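Local structure of giardin subunit alpha-1 (Giardia intestinalis, 4EVF) at residues 86-100 with 126-140. The protein belongs to the annexins, binds calcium and, in a calcium-dependent way, phospholipids such as phosphatidylserine, and is involved in parasite attachment to the intestinal mucosa. Sequence-based numbering, arbitrary orientation.
Sequences LSGRNDHMAFFDTVI and FMKDVGRKEDWCLLM
Helix 92-100 runs nearly antiparallel to helix 126-130 (154° between directions, axes 13.7 Å apart) and nearly parallel to helix 135-140, and the side chain of Phe95 sits between them as a knob in a hole lined by Phe126, Val130, Trp136 and Met140. All of these segments lie within the predicted second annexin repeat, a bundle of helices; most of the touching residues are buried, with helix 211-225 covering the Trp136 and Phe96 side. Phe126 turns the edge of its ring toward one face of Phe95, with planes at 53° and CE2 of Phe126 3.6 Å from CE1 of Phe95; over the opposite face of Phe95 lies the carbonyl oxygen of Asp91. Val130 approaches Phe95 obliquely through its CG2 methyl. From the end of its extended chain, the methyl CE of Met140 reaches CE1 of Phe96 at 3.6 Å, while its sulfur makes an oblique Met-aromatic contact with Phe95, SD lying 5.2 Å from the ring centroid. The six-membered ring of Trp136 lies obliquely against the imidazole of His92, CZ2 of Trp136 3.6 Å from CE1 of His92. Each ring also has a polar partner: Trp136 NE1 donates to Glu134 OE1, and His92 ND1 is hydrogen-bonded to Thr212 OG1 on helix 211-225. Leu86, from the end of helix 74-87, extends the apolar layer by laying CD1 against CA of Phe126. Next to Leu86, on the partly exposed side of the contact, the one hydrogen bond between the segments ties the turn before helix 92-100 to the end of helix 126-130: Asn90 ND2 donates to Asp129 O over 2.8 Å, almost straight at 174°, the acceptor lying in the amide plane while the donor stands well above the carbonyl plane.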
loop_
_atom_site.group_PDB
_atom_site.type_symbol
_atom_site.label_atom_id
_atom_site.label_comp_id
_atom_site.label_asym_id
_atom_site.label_seq_id
_atom_site.Cartn_x
_atom_site.Cartn_y
_atom_site.Cartn_z
ATOM N N LEU A 86 15.571 2.099 0.856
ATOM C CA LEU A 86 16.815 1.886 0.126
ATOM C C LEU A 86 18.032 2.415 0.875
ATOM O O LEU A 86 19.163 2.104 0.509
ATOM C CB LEU A 86 16.760 2.550 -1.264
ATOM C CG LEU A 86 15.801 1.930 -2.286
ATOM C CD1 LEU A 86 15.631 2.821 -3.533
ATOM C CD2 LEU A 86 16.230 0.524 -2.667
ATOM N N SER A 87 17.798 3.218 1.910
ATOM C CA SER A 87 18.881 3.910 2.612
ATOM C C SER A 87 19.847 2.945 3.318
ATOM O O SER A 87 21.046 3.204 3.381
ATOM C CB SER A 87 18.321 4.954 3.598
ATOM O OG SER A 87 17.489 4.359 4.582
ATOM N N GLY A 88 19.324 1.840 3.842
ATOM C CA GLY A 88 20.145 0.825 4.485
ATOM C C GLY A 88 20.000 -0.518 3.799
ATOM O O GLY A 88 19.879 -0.592 2.578
ATOM N N ARG A 89 20.010 -1.589 4.584
ATOM C CA ARG A 89 19.686 -2.917 4.074
ATOM C C ARG A 89 18.305 -2.860 3.425
ATOM O O ARG A 89 17.380 -2.286 4.000
ATOM C CB ARG A 89 19.659 -3.888 5.242
ATOM C CG ARG A 89 19.983 -5.330 4.925
ATOM C CD ARG A 89 20.261 -6.062 6.247
ATOM N NE ARG A 89 20.140 -5.114 7.354
ATOM C CZ ARG A 89 19.834 -5.445 8.604
ATOM N NH1 ARG A 89 19.629 -6.716 8.923
ATOM N NH2 ARG A 89 19.726 -4.495 9.529
ATOM N N ASN A 90 18.151 -3.442 2.240
ATOM C CA ASN A 90 16.872 -3.319 1.533
ATOM C C ASN A 90 15.679 -3.721 2.408
ATOM O O ASN A 90 15.652 -4.823 2.947
ATOM C CB ASN A 90 16.865 -4.149 0.246
ATOM C CG ASN A 90 17.854 -3.637 -0.804
ATOM O OD1 ASN A 90 18.247 -2.466 -0.810
ATOM N ND2 ASN A 90 18.255 -4.522 -1.696
ATOM N N ASP A 91 14.690 -2.832 2.538
ATOM C CA ASP A 91 13.511 -3.121 3.356
ATOM C C ASP A 91 12.438 -3.791 2.503
ATOM O O ASP A 91 11.598 -3.115 1.911
ATOM C CB ASP A 91 12.967 -1.833 4.006
ATOM C CG ASP A 91 11.952 -2.108 5.130
ATOM O OD1 ASP A 91 11.292 -3.172 5.110
ATOM O OD2 ASP A 91 11.805 -1.246 6.038
ATOM N N HIS A 92 12.451 -5.124 2.436
ATOM C CA HIS A 92 11.526 -5.812 1.530
ATOM C C HIS A 92 10.058 -5.607 1.913
ATOM O O HIS A 92 9.194 -5.496 1.044
ATOM C CB HIS A 92 11.847 -7.311 1.432
ATOM C CG HIS A 92 13.196 -7.604 0.851
ATOM N ND1 HIS A 92 13.626 -8.884 0.575
ATOM C CD2 HIS A 92 14.209 -6.781 0.487
ATOM C CE1 HIS A 92 14.848 -8.839 0.076
ATOM N NE2 HIS A 92 15.227 -7.576 0.013
ATOM N N MET A 93 9.769 -5.576 3.213
ATOM C CA MET A 93 8.403 -5.336 3.636
ATOM C C MET A 93 7.934 -3.983 3.122
ATOM O O MET A 93 6.837 -3.867 2.583
ATOM C CB MET A 93 8.261 -5.428 5.157
ATOM C CG MET A 93 8.286 -6.874 5.665
ATOM S SD MET A 93 8.127 -6.966 7.460
ATOM C CE MET A 93 9.670 -6.211 7.962
ATOM N N ALA A 94 8.786 -2.975 3.270
ATOM C CA ALA A 94 8.471 -1.630 2.794
ATOM C C ALA A 94 8.295 -1.624 1.272
ATOM O O ALA A 94 7.424 -0.916 0.742
ATOM C CB ALA A 94 9.556 -0.660 3.200
ATOM N N PHE A 95 9.123 -2.402 0.576
ATOM C CA PHE A 95 8.982 -2.562 -0.878
ATOM C C PHE A 95 7.548 -2.955 -1.238
ATOM O O PHE A 95 6.947 -2.364 -2.146
ATOM C CB PHE A 95 9.945 -3.630 -1.435
ATOM C CG PHE A 95 11.396 -3.204 -1.488
ATOM C CD1 PHE A 95 11.769 -1.894 -1.240
ATOM C CD2 PHE A 95 12.392 -4.134 -1.793
ATOM C CE1 PHE A 95 13.111 -1.507 -1.288
ATOM C CE2 PHE A 95 13.728 -3.758 -1.853
ATOM C CZ PHE A 95 14.089 -2.439 -1.598
ATOM N N PHE A 96 7.009 -3.967 -0.551
ATOM C CA PHE A 96 5.643 -4.417 -0.824
ATOM C C PHE A 96 4.651 -3.272 -0.642
ATOM O O PHE A 96 3.750 -3.071 -1.478
ATOM C CB PHE A 96 5.234 -5.609 0.073
ATOM C CG PHE A 96 6.162 -6.787 -0.011
ATOM C CD1 PHE A 96 6.828 -7.085 -1.192
ATOM C CD2 PHE A 96 6.392 -7.584 1.105
ATOM C CE1 PHE A 96 7.697 -8.168 -1.263
ATOM C CE2 PHE A 96 7.261 -8.664 1.042
ATOM C CZ PHE A 96 7.913 -8.958 -0.143
ATOM N N ASP A 97 4.818 -2.533 0.454
ATOM C CA ASP A 97 3.908 -1.444 0.806
ATOM C C ASP A 97 3.937 -0.296 -0.204
ATOM O O ASP A 97 2.916 0.317 -0.457
ATOM C CB ASP A 97 4.215 -0.893 2.205
ATOM C CG ASP A 97 4.188 -1.972 3.280
ATOM O OD1 ASP A 97 3.692 -3.087 2.991
ATOM O OD2 ASP A 97 4.659 -1.695 4.405
ATOM N N THR A 98 5.115 -0.010 -0.751
ATOM C CA THR A 98 5.346 1.196 -1.548
ATOM C C THR A 98 5.254 0.965 -3.069
ATOM O O THR A 98 4.798 1.840 -3.811
ATOM C CB THR A 98 6.719 1.850 -1.197
ATOM O OG1 THR A 98 7.777 0.912 -1.406
ATOM C CG2 THR A 98 6.759 2.314 0.256
ATOM N N VAL A 99 5.676 -0.214 -3.520
ATOM C CA VAL A 99 5.742 -0.524 -4.945
ATOM C C VAL A 99 4.515 -1.321 -5.409
ATOM O O VAL A 99 3.941 -1.045 -6.462
ATOM C CB VAL A 99 7.046 -1.320 -5.290
ATOM C CG1 VAL A 99 7.011 -1.838 -6.716
ATOM C CG2 VAL A 99 8.274 -0.461 -5.077
ATOM N N ILE A 100 4.101 -2.304 -4.617
ATOM C CA ILE A 100 3.023 -3.189 -5.047
ATOM C C ILE A 100 1.621 -2.672 -4.706
ATOM O O ILE A 100 0.708 -2.767 -5.521
ATOM C CB ILE A 100 3.199 -4.621 -4.517
ATOM C CG1 ILE A 100 4.593 -5.140 -4.873
ATOM C CG2 ILE A 100 2.107 -5.529 -5.097
ATOM C CD1 ILE A 100 4.874 -6.560 -4.388
ATOM N N PHE A 126 16.455 2.140 -7.439
ATOM C CA PHE A 126 15.875 0.901 -6.935
ATOM C C PHE A 126 16.631 -0.314 -7.464
ATOM O O PHE A 126 17.140 -1.124 -6.687
ATOM C CB PHE A 126 14.397 0.811 -7.334
ATOM C CG PHE A 126 13.648 -0.275 -6.635
ATOM C CD1 PHE A 126 13.536 -1.533 -7.204
ATOM C CD2 PHE A 126 13.036 -0.037 -5.412
ATOM C CE1 PHE A 126 12.833 -2.546 -6.562
ATOM C CE2 PHE A 126 12.329 -1.039 -4.770
ATOM C CZ PHE A 126 12.229 -2.301 -5.345
ATOM N N MET A 127 16.713 -0.444 -8.784
ATOM C CA MET A 127 17.377 -1.611 -9.370
ATOM C C MET A 127 18.868 -1.676 -8.999
ATOM O O MET A 127 19.440 -2.761 -8.897
ATOM C CB MET A 127 17.192 -1.663 -10.889
ATOM C CG MET A 127 15.735 -1.761 -11.346
ATOM S SD MET A 127 14.779 -3.056 -10.514
ATOM C CE MET A 127 15.675 -4.544 -10.968
ATOM N N LYS A 128 19.481 -0.511 -8.798
ATOM C CA LYS A 128 20.858 -0.430 -8.332
ATOM C C LYS A 128 21.039 -1.289 -7.079
ATOM O O LYS A 128 21.953 -2.117 -6.990
ATOM C CB LYS A 128 21.203 1.031 -8.033
ATOM C CG LYS A 128 22.491 1.279 -7.239
ATOM C CD LYS A 128 22.546 2.741 -6.782
ATOM C CE LYS A 128 23.540 2.961 -5.636
ATOM N NZ LYS A 128 24.950 2.759 -6.067
ATOM N N ASP A 129 20.142 -1.107 -6.122
ATOM C CA ASP A 129 20.310 -1.714 -4.807
ATOM C C ASP A 129 19.676 -3.096 -4.718
ATOM O O ASP A 129 20.001 -3.878 -3.832
ATOM C CB ASP A 129 19.744 -0.800 -3.719
ATOM C CG ASP A 129 20.766 0.232 -3.217
ATOM O OD1 ASP A 129 21.954 0.140 -3.588
ATOM O OD2 ASP A 129 20.377 1.129 -2.438
ATOM N N VAL A 130 18.766 -3.387 -5.634
ATOM C CA VAL A 130 18.050 -4.659 -5.625
ATOM C C VAL A 130 18.663 -5.722 -6.555
ATOM O O VAL A 130 18.634 -6.912 -6.246
ATOM C CB VAL A 130 16.549 -4.446 -5.949
ATOM C CG1 VAL A 130 15.909 -5.732 -6.397
ATOM C CG2 VAL A 130 15.828 -3.858 -4.732
ATOM N N GLY A 131 19.220 -5.305 -7.690
ATOM C CA GLY A 131 19.831 -6.261 -8.608
ATOM C C GLY A 131 18.810 -7.071 -9.399
ATOM O O GLY A 131 17.611 -6.789 -9.347
ATOM N N ARG A 132 19.275 -8.074 -10.140
ATOM C CA ARG A 132 18.383 -8.882 -10.978
ATOM C C ARG A 132 18.691 -10.370 -10.871
ATOM O O ARG A 132 18.510 -11.128 -11.827
ATOM C CB ARG A 132 18.451 -8.416 -12.442
ATOM C CG ARG A 132 18.043 -6.957 -12.626
ATOM C CD ARG A 132 18.333 -6.430 -14.026
ATOM N NE ARG A 132 17.759 -5.097 -14.244
ATOM C CZ ARG A 132 18.428 -3.961 -14.069
ATOM N NH1 ARG A 132 19.693 -3.986 -13.674
ATOM N NH2 ARG A 132 17.840 -2.795 -14.289
ATOM N N LYS A 133 19.150 -10.788 -9.697
ATOM C CA LYS A 133 19.568 -12.175 -9.490
ATOM C C LYS A 133 18.466 -13.071 -8.911
ATOM O O LYS A 133 18.681 -14.268 -8.697
ATOM C CB LYS A 133 20.805 -12.225 -8.577
ATOM C CG LYS A 133 22.075 -11.630 -9.181
ATOM C CD LYS A 133 22.715 -12.569 -10.197
ATOM C CE LYS A 133 23.140 -11.807 -11.439
ATOM N NZ LYS A 133 24.117 -10.726 -11.119
ATOM N N GLU A 134 17.305 -12.486 -8.626
ATOM C CA GLU A 134 16.169 -13.236 -8.099
ATOM C C GLU A 134 14.882 -12.850 -8.819
ATOM O O GLU A 134 14.744 -11.743 -9.346
ATOM C CB GLU A 134 15.997 -12.999 -6.595
ATOM C CG GLU A 134 16.963 -13.774 -5.702
ATOM C CD GLU A 134 16.539 -13.748 -4.238
ATOM O OE1 GLU A 134 16.734 -12.702 -3.575
ATOM O OE2 GLU A 134 16.009 -14.776 -3.755
ATOM N N ASP A 135 13.924 -13.762 -8.826
ATOM C CA ASP A 135 12.693 -13.510 -9.564
ATOM C C ASP A 135 11.866 -12.364 -8.985
ATOM O O ASP A 135 11.162 -11.686 -9.724
ATOM C CB ASP A 135 11.867 -14.784 -9.690
ATOM C CG ASP A 135 12.459 -15.756 -10.696
ATOM O OD1 ASP A 135 11.908 -16.865 -10.853
ATOM O OD2 ASP A 135 13.467 -15.399 -11.340
ATOM N N TRP A 136 11.950 -12.136 -7.672
ATOM C CA TRP A 136 11.216 -11.013 -7.087
ATOM C C TRP A 136 11.719 -9.668 -7.620
ATOM O O TRP A 136 10.928 -8.754 -7.864
ATOM C CB TRP A 136 11.214 -11.059 -5.547
ATOM C CG TRP A 136 12.528 -10.746 -4.891
ATOM C CD1 TRP A 136 13.465 -11.642 -4.455
ATOM C CD2 TRP A 136 13.036 -9.448 -4.567
ATOM N NE1 TRP A 136 14.530 -10.978 -3.896
ATOM C CE2 TRP A 136 14.288 -9.629 -3.949
ATOM C CE3 TRP A 136 12.552 -8.145 -4.740
ATOM C CZ2 TRP A 136 15.066 -8.561 -3.516
ATOM C CZ3 TRP A 136 13.326 -7.090 -4.303
ATOM C CH2 TRP A 136 14.568 -7.302 -3.701
ATOM N N CYS A 137 13.031 -9.554 -7.820
ATOM C CA CYS A 137 13.612 -8.339 -8.389
ATOM C C CYS A 137 13.060 -8.097 -9.783
ATOM O O CYS A 137 12.677 -6.977 -10.118
ATOM C CB CYS A 137 15.133 -8.450 -8.484
ATOM S SG CYS A 137 15.917 -9.222 -7.051
ATOM N N LEU A 138 13.042 -9.156 -10.593
ATOM C CA LEU A 138 12.611 -9.050 -11.984
ATOM C C LEU A 138 11.131 -8.670 -12.083
ATOM O O LEU A 138 10.742 -7.864 -12.936
ATOM C CB LEU A 138 12.877 -10.365 -12.723
ATOM C CG LEU A 138 14.335 -10.820 -12.876
ATOM C CD1 LEU A 138 14.400 -12.170 -13.553
ATOM C CD2 LEU A 138 15.133 -9.791 -13.665
ATOM N N LEU A 139 10.305 -9.256 -11.220
ATOM C CA LEU A 139 8.890 -8.890 -11.179
ATOM C C LEU A 139 8.699 -7.444 -10.749
ATOM O O LEU A 139 7.862 -6.742 -11.318
ATOM C CB LEU A 139 8.075 -9.837 -10.288
ATOM C CG LEU A 139 6.561 -9.578 -10.204
ATOM C CD1 LEU A 139 5.869 -9.611 -11.565
ATOM C CD2 LEU A 139 5.915 -10.601 -9.265
ATOM N N MET A 140 9.459 -6.990 -9.752
ATOM C CA MET A 140 9.304 -5.608 -9.285
ATOM C C MET A 140 9.709 -4.594 -10.350
ATOM O O MET A 140 9.070 -3.546 -10.503
ATOM C CB MET A 140 10.056 -5.349 -7.973
ATOM C CG MET A 140 9.315 -5.906 -6.757
ATOM S SD MET A 140 10.036 -5.351 -5.195
ATOM C CE MET A 140 9.174 -6.421 -4.030
#